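Local coordinates for protein putative ManD family dehydratase (Pantoea ananatis, PDB 3T6C) that dehydrates D-gluconate to 2-dehydro-3-deoxy-D-gluconate with low activity in vitro, using one magnesium ion per subunit, as a member of the mandelate racemase/muconate lactonizing enzyme family, at residues 36-47 / 60-71; 111-122 / 321-330. One frame throughout, in Å; residues are numbered along the deposited sequence. Where two conformers were deposited one is given.

Interaction 1. Residues 36-47 / 60-71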
# COMPACT_ATOMS: atom_id res chain seq x y z
N LEU A 36 4.41 -28.14 -41.76
CA LEU A 36 5.19 -26.90 -41.86
C LEU A 36 5.02 -26.39 -43.28
O LEU A 36 5.39 -27.07 -44.27
CB LEU A 36 6.66 -27.14 -41.56
CG LEU A 36 7.07 -27.66 -40.18
CD1 LEU A 36 8.59 -27.73 -40.01
CD2 LEU A 36 6.45 -26.87 -39.12
N THR A 37 4.46 -25.19 -43.41
CA THR A 37 4.18 -24.64 -44.75
C THR A 37 4.30 -23.11 -44.77
O THR A 37 4.12 -22.48 -43.74
CB THR A 37 2.76 -25.10 -45.25
OG1 THR A 37 2.55 -24.68 -46.60
CG2 THR A 37 1.60 -24.55 -44.40
N ALA A 38 4.62 -22.53 -45.93
CA ALA A 38 4.83 -21.09 -46.00
C ALA A 38 4.17 -20.40 -47.21
O ALA A 38 4.87 -19.73 -47.96
CB ALA A 38 6.35 -20.79 -45.98
N PRO A 39 2.85 -20.52 -47.37
CA PRO A 39 2.23 -20.04 -48.64
C PRO A 39 2.24 -18.53 -48.75
O PRO A 39 2.19 -18.01 -49.87
CB PRO A 39 0.79 -20.60 -48.58
CG PRO A 39 0.85 -21.76 -47.50
CD PRO A 39 1.89 -21.24 -46.50
N GLY A 40 2.26 -17.84 -47.62
CA GLY A 40 2.34 -16.39 -47.60
C GLY A 40 3.75 -15.81 -47.50
O GLY A 40 3.93 -14.61 -47.37
N GLY A 41 4.76 -16.66 -47.62
CA GLY A 41 6.15 -16.24 -47.56
C GLY A 41 6.68 -16.19 -46.14
O GLY A 41 7.79 -15.68 -45.91
N ILE A 42 5.91 -16.75 -45.20
CA ILE A 42 6.25 -16.74 -43.78
C ILE A 42 6.02 -18.14 -43.24
O ILE A 42 4.96 -18.75 -43.49
CB ILE A 42 5.39 -15.72 -42.99
CG1 ILE A 42 5.72 -14.31 -43.47
CG2 ILE A 42 5.69 -15.80 -41.46
CD1 ILE A 42 4.75 -13.31 -42.98
N ASP A 43 7.00 -18.67 -42.52
CA ASP A 43 6.90 -20.07 -42.07
C ASP A 43 5.81 -20.24 -41.02
O ASP A 43 5.81 -19.56 -40.01
CB ASP A 43 8.22 -20.56 -41.47
CG ASP A 43 9.36 -20.61 -42.50
OD1 ASP A 43 9.09 -20.57 -43.72
OD2 ASP A 43 10.51 -20.76 -42.04
N LEU A 44 4.90 -21.19 -41.27
CA LEU A 44 3.78 -21.54 -40.37
C LEU A 44 3.89 -22.93 -39.82
O LEU A 44 4.42 -23.79 -40.50
CB LEU A 44 2.45 -21.50 -41.14
CG LEU A 44 2.23 -20.22 -41.95
CD1 LEU A 44 0.91 -20.32 -42.71
CD2 LEU A 44 2.21 -19.02 -41.06
N VAL A 45 3.36 -23.16 -38.59
CA VAL A 45 3.25 -24.52 -38.04
C VAL A 45 1.79 -24.85 -37.78
O VAL A 45 1.12 -24.16 -37.00
CB VAL A 45 4.02 -24.64 -36.72
CG1 VAL A 45 4.04 -26.10 -36.26
CG2 VAL A 45 5.45 -24.10 -36.88
N VAL A 46 1.30 -25.95 -38.36
CA VAL A 46 -0.11 -26.31 -38.25
C VAL A 46 -0.15 -27.73 -37.69
O VAL A 46 0.72 -28.55 -37.99
CB VAL A 46 -0.76 -26.27 -39.67
CG1 VAL A 46 -2.06 -27.07 -39.73
CG2 VAL A 46 -0.96 -24.82 -40.11
N VAL A 47 -1.12 -28.00 -36.82
CA VAL A 47 -1.36 -29.34 -36.31
C VAL A 47 -2.66 -29.90 -36.88
O VAL A 47 -3.67 -29.18 -37.00
CB VAL A 47 -1.48 -29.27 -34.78
CG1 VAL A 47 -2.08 -30.55 -34.20
CG2 VAL A 47 -0.06 -29.02 -34.18
N GLY A 60 -5.23 -26.91 -35.91
CA GLY A 60 -4.80 -25.88 -34.97
C GLY A 60 -3.53 -25.18 -35.41
O GLY A 60 -2.78 -25.69 -36.26
N CYS A 61 -3.29 -24.02 -34.81
CA CYS A 61 -2.14 -23.16 -35.12
C CYS A 61 -1.12 -23.16 -33.97
O CYS A 61 -1.45 -22.99 -32.79
CB CYS A 61 -2.54 -21.70 -35.37
SG CYS A 61 -1.15 -20.76 -36.06
N ALA A 62 0.07 -23.59 -34.33
CA ALA A 62 1.25 -23.67 -33.48
C ALA A 62 2.33 -22.64 -33.86
O ALA A 62 3.52 -22.92 -33.67
CB ALA A 62 1.76 -25.11 -33.38
N THR A 63 1.98 -21.58 -34.58
CA THR A 63 3.05 -20.88 -35.30
C THR A 63 3.82 -19.94 -34.36
O THR A 63 3.39 -18.82 -34.04
CB THR A 63 2.41 -20.05 -36.45
OG1 THR A 63 1.81 -20.93 -37.40
CG2 THR A 63 3.45 -19.21 -37.21
N PHE A 64 5.04 -20.40 -34.03
CA PHE A 64 6.13 -19.55 -33.49
C PHE A 64 7.09 -19.64 -34.66
O PHE A 64 7.91 -20.59 -34.79
CB PHE A 64 6.67 -20.29 -32.27
CG PHE A 64 7.87 -19.68 -31.60
CD1 PHE A 64 8.45 -18.49 -32.02
CD2 PHE A 64 8.43 -20.37 -30.51
CE1 PHE A 64 9.56 -17.95 -31.38
CE2 PHE A 64 9.56 -19.86 -29.83
CZ PHE A 64 10.15 -18.64 -30.29
N THR A 65 7.07 -18.59 -35.48
CA THR A 65 7.71 -18.68 -36.81
C THR A 65 9.23 -18.81 -36.72
O THR A 65 9.86 -19.46 -37.57
CB THR A 65 7.21 -17.50 -37.73
OG1 THR A 65 7.59 -17.76 -39.09
CG2 THR A 65 7.85 -16.15 -37.34
N GLN A 66 9.81 -18.24 -35.67
CA GLN A 66 11.27 -18.23 -35.54
C GLN A 66 11.86 -19.53 -35.06
O GLN A 66 13.07 -19.71 -35.02
CB GLN A 66 11.72 -17.14 -34.58
CG GLN A 66 11.35 -15.67 -35.02
CD GLN A 66 9.96 -15.20 -34.63
OE1 GLN A 66 9.14 -15.95 -34.06
NE2 GLN A 66 9.66 -13.94 -34.96
N ARG A 67 11.00 -20.33 -34.48
CA ARG A 67 11.32 -21.64 -33.92
C ARG A 67 10.70 -22.92 -34.46
O ARG A 67 10.33 -23.79 -33.62
CB ARG A 67 11.47 -21.58 -32.40
CG ARG A 67 12.55 -20.58 -31.87
CD ARG A 67 13.97 -21.18 -32.14
NE ARG A 67 15.06 -20.42 -31.47
CZ ARG A 67 15.61 -19.33 -32.01
NH1 ARG A 67 15.14 -18.86 -33.16
NH2 ARG A 67 16.65 -18.73 -31.39
N ILE A 68 10.23 -22.88 -35.71
CA ILE A 68 9.31 -23.93 -36.18
C ILE A 68 9.80 -25.34 -35.89
O ILE A 68 8.98 -26.21 -35.60
CB ILE A 68 9.00 -23.78 -37.70
CG1 ILE A 68 10.24 -24.03 -38.58
CG2 ILE A 68 8.36 -22.40 -37.97
CD1 ILE A 68 9.95 -23.88 -40.09
N TYR A 69 11.10 -25.60 -35.95
CA TYR A 69 11.59 -26.99 -35.75
C TYR A 69 11.59 -27.41 -34.29
O TYR A 69 11.46 -28.61 -34.00
CB TYR A 69 12.96 -27.18 -36.39
CG TYR A 69 12.90 -26.95 -37.91
CD1 TYR A 69 12.12 -27.75 -38.70
CD2 TYR A 69 13.63 -25.92 -38.49
CE1 TYR A 69 12.03 -27.51 -40.06
CE2 TYR A 69 13.58 -25.70 -39.84
CZ TYR A 69 12.75 -26.47 -40.61
OH TYR A 69 12.68 -26.21 -42.00
N ALA A 70 11.70 -26.45 -33.36
CA ALA A 70 11.66 -26.80 -31.95
C ALA A 70 10.20 -27.05 -31.57
O ALA A 70 9.91 -27.97 -30.82
CB ALA A 70 12.26 -25.68 -31.10
N VAL A 71 9.28 -26.21 -32.06
CA VAL A 71 7.85 -26.50 -31.92
C VAL A 71 7.44 -27.83 -32.57
O VAL A 71 6.70 -28.60 -31.94
CB VAL A 71 7.01 -25.31 -32.47
CG1 VAL A 71 5.50 -25.62 -32.40
CG2 VAL A 71 7.32 -24.06 -31.72
O HOH W 1 11.49 -20.07 -39.58
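In the three-stranded antiparallel sheet of the N-terminal capping domain, Val47 and Gly60 form a hydrogen-bonded pair, Val47 N reaching Gly60 O at 2.9 Å and Gly60 N returning to Val47 O. Ala62 N still binds Val45 O (2.9 Å), but past Cys61 the chain leaves the strand and threonine hydroxyls take over the pairing. Thr63 OG1 accepts from Val45 N at 3.0 Å, and Thr65 OG1, anti to its own backbone N (chi1 -168°), donates to a lone pair of Asp43 O at 2.7 Å. A short hydroxyl side chain suits both places, binding main chain, and Thr63 CG2 also packs against Leu44. Val45 CG2 seats the helix that follows, meeting Ile68 CG2 at 3.5 Å, while Val45 CG1 packs on Ala62 CB at the start of the loop (3.8 Å). Farther out, Leu36 CD1 approaches Tyr69 CE1 obliquely. A water donates to both Asp43 OD2 and Thr65 O, while the Asp43 carboxylate also receives the amides of Glu421 and Gly422. Next to Thr65, Gln66 NE2 binds the D-gluconate. Helix 68-83 thus starts against strand 44-51, Leu44 packs on Leu383 of helix 381-386, and Tyr78 of a second subunit bonds Tyr69 N.

Interaction 2. Residues 111-122 / 321-330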
# COMPACT_ATOMS: atom_id res chain seq x y z
N ASN A 111 4.20 -23.51 -25.23
CA ASN A 111 2.82 -23.04 -25.34
C ASN A 111 2.32 -23.17 -26.77
O ASN A 111 1.15 -23.48 -26.98
CB ASN A 111 2.71 -21.57 -24.91
CG ASN A 111 2.99 -21.36 -23.42
OD1 ASN A 111 3.33 -22.31 -22.69
ND2 ASN A 111 2.91 -20.12 -22.98
N ASN A 112 3.18 -22.94 -27.75
CA ASN A 112 2.73 -23.04 -29.14
C ASN A 112 2.39 -24.47 -29.50
O ASN A 112 1.41 -24.72 -30.22
CB ASN A 112 3.79 -22.48 -30.08
CG ASN A 112 3.61 -21.01 -30.32
OD1 ASN A 112 2.84 -20.64 -31.21
ND2 ASN A 112 4.25 -20.16 -29.51
N ALA A 113 3.20 -25.42 -29.03
CA ALA A 113 2.84 -26.82 -29.23
C ALA A 113 1.45 -27.12 -28.62
O ALA A 113 0.62 -27.80 -29.25
CB ALA A 113 3.90 -27.74 -28.63
N LEU A 114 1.20 -26.67 -27.39
CA LEU A 114 -0.07 -26.88 -26.70
C LEU A 114 -1.20 -26.22 -27.49
O LEU A 114 -2.30 -26.78 -27.62
CB LEU A 114 0.08 -26.29 -25.28
CG LEU A 114 -1.15 -26.38 -24.42
CD1 LEU A 114 -1.64 -27.84 -24.31
CD2 LEU A 114 -0.71 -25.78 -23.06
N SER A 115 -0.94 -25.02 -28.04
CA SER A 115 -1.98 -24.34 -28.85
C SER A 115 -2.41 -25.12 -30.06
O SER A 115 -3.60 -25.16 -30.42
CB SER A 115 -1.38 -22.98 -29.36
OG SER A 115 -2.32 -22.33 -30.20
N GLY A 116 -1.46 -25.78 -30.74
CA GLY A 116 -1.80 -26.49 -31.94
C GLY A 116 -2.79 -27.60 -31.59
O GLY A 116 -3.79 -27.83 -32.31
N ILE A 117 -2.52 -28.27 -30.46
CA ILE A 117 -3.41 -29.31 -29.94
C ILE A 117 -4.76 -28.74 -29.55
O ILE A 117 -5.80 -29.22 -29.99
CB ILE A 117 -2.79 -30.02 -28.72
CG1 ILE A 117 -1.49 -30.76 -29.12
CG2 ILE A 117 -3.77 -30.99 -28.10
CD1 ILE A 117 -1.60 -31.53 -30.39
N ASP A 118 -4.74 -27.70 -28.72
CA ASP A 118 -5.96 -27.13 -28.17
C ASP A 118 -6.93 -26.60 -29.25
O ASP A 118 -8.13 -26.87 -29.21
CB ASP A 118 -5.62 -26.01 -27.18
CG ASP A 118 -6.85 -25.43 -26.52
OD1 ASP A 118 -7.43 -26.11 -25.61
OD2 ASP A 118 -7.22 -24.29 -26.92
N MET A 119 -6.39 -25.84 -30.21
CA MET A 119 -7.25 -25.31 -31.29
C MET A 119 -7.88 -26.48 -32.06
O MET A 119 -9.07 -26.43 -32.44
CB MET A 119 -6.46 -24.38 -32.24
CG MET A 119 -6.04 -23.10 -31.62
SD MET A 119 -5.47 -22.05 -32.96
CE MET A 119 -4.76 -20.70 -32.00
N ALA A 120 -7.08 -27.53 -32.35
CA ALA A 120 -7.62 -28.67 -33.10
C ALA A 120 -8.71 -29.37 -32.31
O ALA A 120 -9.69 -29.86 -32.89
CB ALA A 120 -6.52 -29.64 -33.43
N LEU A 121 -8.58 -29.42 -31.00
CA LEU A 121 -9.66 -30.05 -30.22
C LEU A 121 -10.93 -29.20 -30.21
O LEU A 121 -12.04 -29.78 -30.27
CB LEU A 121 -9.20 -30.29 -28.76
CG LEU A 121 -8.07 -31.30 -28.68
CD1 LEU A 121 -7.53 -31.41 -27.26
CD2 LEU A 121 -8.51 -32.71 -29.17
N TRP A 122 -10.80 -27.87 -30.15
CA TRP A 122 -11.96 -27.03 -30.29
C TRP A 122 -12.60 -27.18 -31.68
O TRP A 122 -13.84 -27.16 -31.78
CB TRP A 122 -11.59 -25.56 -30.04
CG TRP A 122 -11.66 -25.22 -28.58
CD1 TRP A 122 -10.60 -25.04 -27.73
CD2 TRP A 122 -12.85 -25.10 -27.77
NE1 TRP A 122 -11.05 -24.78 -26.44
CE2 TRP A 122 -12.42 -24.80 -26.45
CE3 TRP A 122 -14.23 -25.22 -28.04
CZ2 TRP A 122 -13.31 -24.60 -25.39
CZ3 TRP A 122 -15.14 -25.02 -26.98
CH2 TRP A 122 -14.67 -24.72 -25.67
N HIS A 321 -0.49 -13.16 -28.54
CA HIS A 321 -0.47 -14.05 -29.71
C HIS A 321 -1.03 -15.31 -29.07
O HIS A 321 -0.37 -15.96 -28.20
CB HIS A 321 1.00 -14.20 -30.12
CG HIS A 321 1.25 -15.07 -31.33
ND1 HIS A 321 0.99 -14.65 -32.61
CD2 HIS A 321 1.83 -16.29 -31.44
CE1 HIS A 321 1.33 -15.60 -33.46
NE2 HIS A 321 1.87 -16.60 -32.77
N ILE A 322 -2.23 -15.71 -29.47
CA ILE A 322 -2.90 -16.73 -28.65
C ILE A 322 -2.17 -18.08 -28.71
O ILE A 322 -2.28 -18.87 -27.77
CB ILE A 322 -4.42 -16.88 -28.92
CG1 ILE A 322 -4.73 -17.40 -30.33
CG2 ILE A 322 -5.14 -15.55 -28.58
CD1 ILE A 322 -6.23 -17.69 -30.52
N SER A 323 -1.46 -18.36 -29.80
CA SER A 323 -0.70 -19.64 -29.75
C SER A 323 0.44 -19.57 -28.74
O SER A 323 0.83 -20.60 -28.18
CB SER A 323 -0.23 -20.05 -31.16
OG SER A 323 0.72 -19.13 -31.72
N SER A 324 0.98 -18.38 -28.48
CA SER A 324 2.05 -18.24 -27.49
C SER A 324 1.55 -18.31 -26.04
O SER A 324 2.37 -18.40 -25.13
CB SER A 324 2.86 -16.94 -27.68
OG SER A 324 3.61 -17.14 -28.91
N ILE A 325 0.23 -18.19 -25.83
CA ILE A 325 -0.35 -18.47 -24.52
C ILE A 325 -1.05 -19.84 -24.41
O ILE A 325 -1.65 -20.14 -23.38
CB ILE A 325 -1.10 -17.30 -23.90
CG1 ILE A 325 -2.13 -16.73 -24.87
CG2 ILE A 325 -0.05 -16.27 -23.45
CD1 ILE A 325 -3.44 -17.57 -24.91
N GLY A 326 -0.99 -20.62 -25.47
CA GLY A 326 -1.48 -22.00 -25.37
C GLY A 326 -2.81 -22.28 -26.01
O GLY A 326 -3.37 -23.35 -25.78
N GLY A 327 -3.34 -21.38 -26.85
CA GLY A 327 -4.55 -21.72 -27.59
C GLY A 327 -5.85 -21.06 -27.16
O GLY A 327 -5.87 -20.05 -26.46
N ILE A 328 -6.97 -21.59 -27.69
CA ILE A 328 -8.29 -21.00 -27.44
C ILE A 328 -8.70 -21.12 -25.97
O ILE A 328 -9.26 -20.18 -25.40
CB ILE A 328 -9.34 -21.67 -28.32
CG1 ILE A 328 -9.13 -21.16 -29.74
CG2 ILE A 328 -10.78 -21.33 -27.82
CD1 ILE A 328 -9.90 -21.92 -30.83
N THR A 329 -8.41 -22.26 -25.34
CA THR A 329 -8.79 -22.46 -23.92
C THR A 329 -8.24 -21.33 -23.02
O THR A 329 -9.01 -20.63 -22.35
CB THR A 329 -8.35 -23.85 -23.44
OG1 THR A 329 -9.17 -24.84 -24.11
CG2 THR A 329 -8.56 -24.03 -21.90
N PRO A 330 -6.93 -21.11 -23.05
CA PRO A 330 -6.42 -20.00 -22.21
C PRO A 330 -6.77 -18.62 -22.76
O PRO A 330 -6.94 -17.70 -21.96
CB PRO A 330 -4.92 -20.24 -22.20
CG PRO A 330 -4.64 -21.04 -23.49
CD PRO A 330 -5.84 -21.95 -23.59
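Residues 111-122 of helix 108-129 pack against the loop 321-327, whose glycines bring the backbones within 3.9 Å at the CA atoms of Ser115 and Gly327, before helix 328-340 begins. This joins the capping domain to the barrel domain of the enolase fold, the loop following barrel strand 317-318. Gly326 and Gly327 both have positive phi, a region that suits glycine. Backbone C-H groups use the closeness: Gly326 CA points at Asn111 O, 3.4 Å away. Two asparagines, each able to donate and accept, hold the loop's first turn. Asn111 ND2 gives a hydrogen to Ser324 O at 2.8 Å, nearly in its amide plane. Asn112 uses both ends of its amide, OD1 accepting from Ser323 OG at 2.7 Å and ND2 donating to Ser324 OG. Between the polar groups, Met119 CG packs on Ile328 CG1 at 4.1 Å, and Ile328 CG2 lies over one face of the Trp122 five-membered ring. Asp118, with CG anti to the backbone N (chi1 -177°), places its carboxylate at the N-terminal end of helix 328-340, where OD2 takes Thr329 N at 2.8 Å in an almost straight bond (173°). Asp118 OD1 receives Thr329 OG1 through the syn lone pair at 2.6 Å, and that same hydroxyl oxygen accepts Trp122 NE1 at 3.0 Å, near the indole plane.

In the fold
Both contacts are buried, and their centres lie about 13 Å apart. Interaction 1 is internal to the N-terminal domain, where main-chain pairing, threonine hydroxyls and branched aliphatics tie the sheet to the loop that brings Gln66 to the substrate. Interaction 2 crosses between domains, and there asparagine, serine and aspartate side chains do most of the bonding, to a glycine-bearing loop and a helix start. The two meet directly: Cys61 O probably accepts from Ser115 OG (2.8 Å), and Thr63 O is 3.0 Å from His321 NE2, probably also hydrogen-bonded. Since His321 ND1 in turn bonds His348, a substrate-binding residue, the end of the hairpin is connected to the barrel side of the pocket.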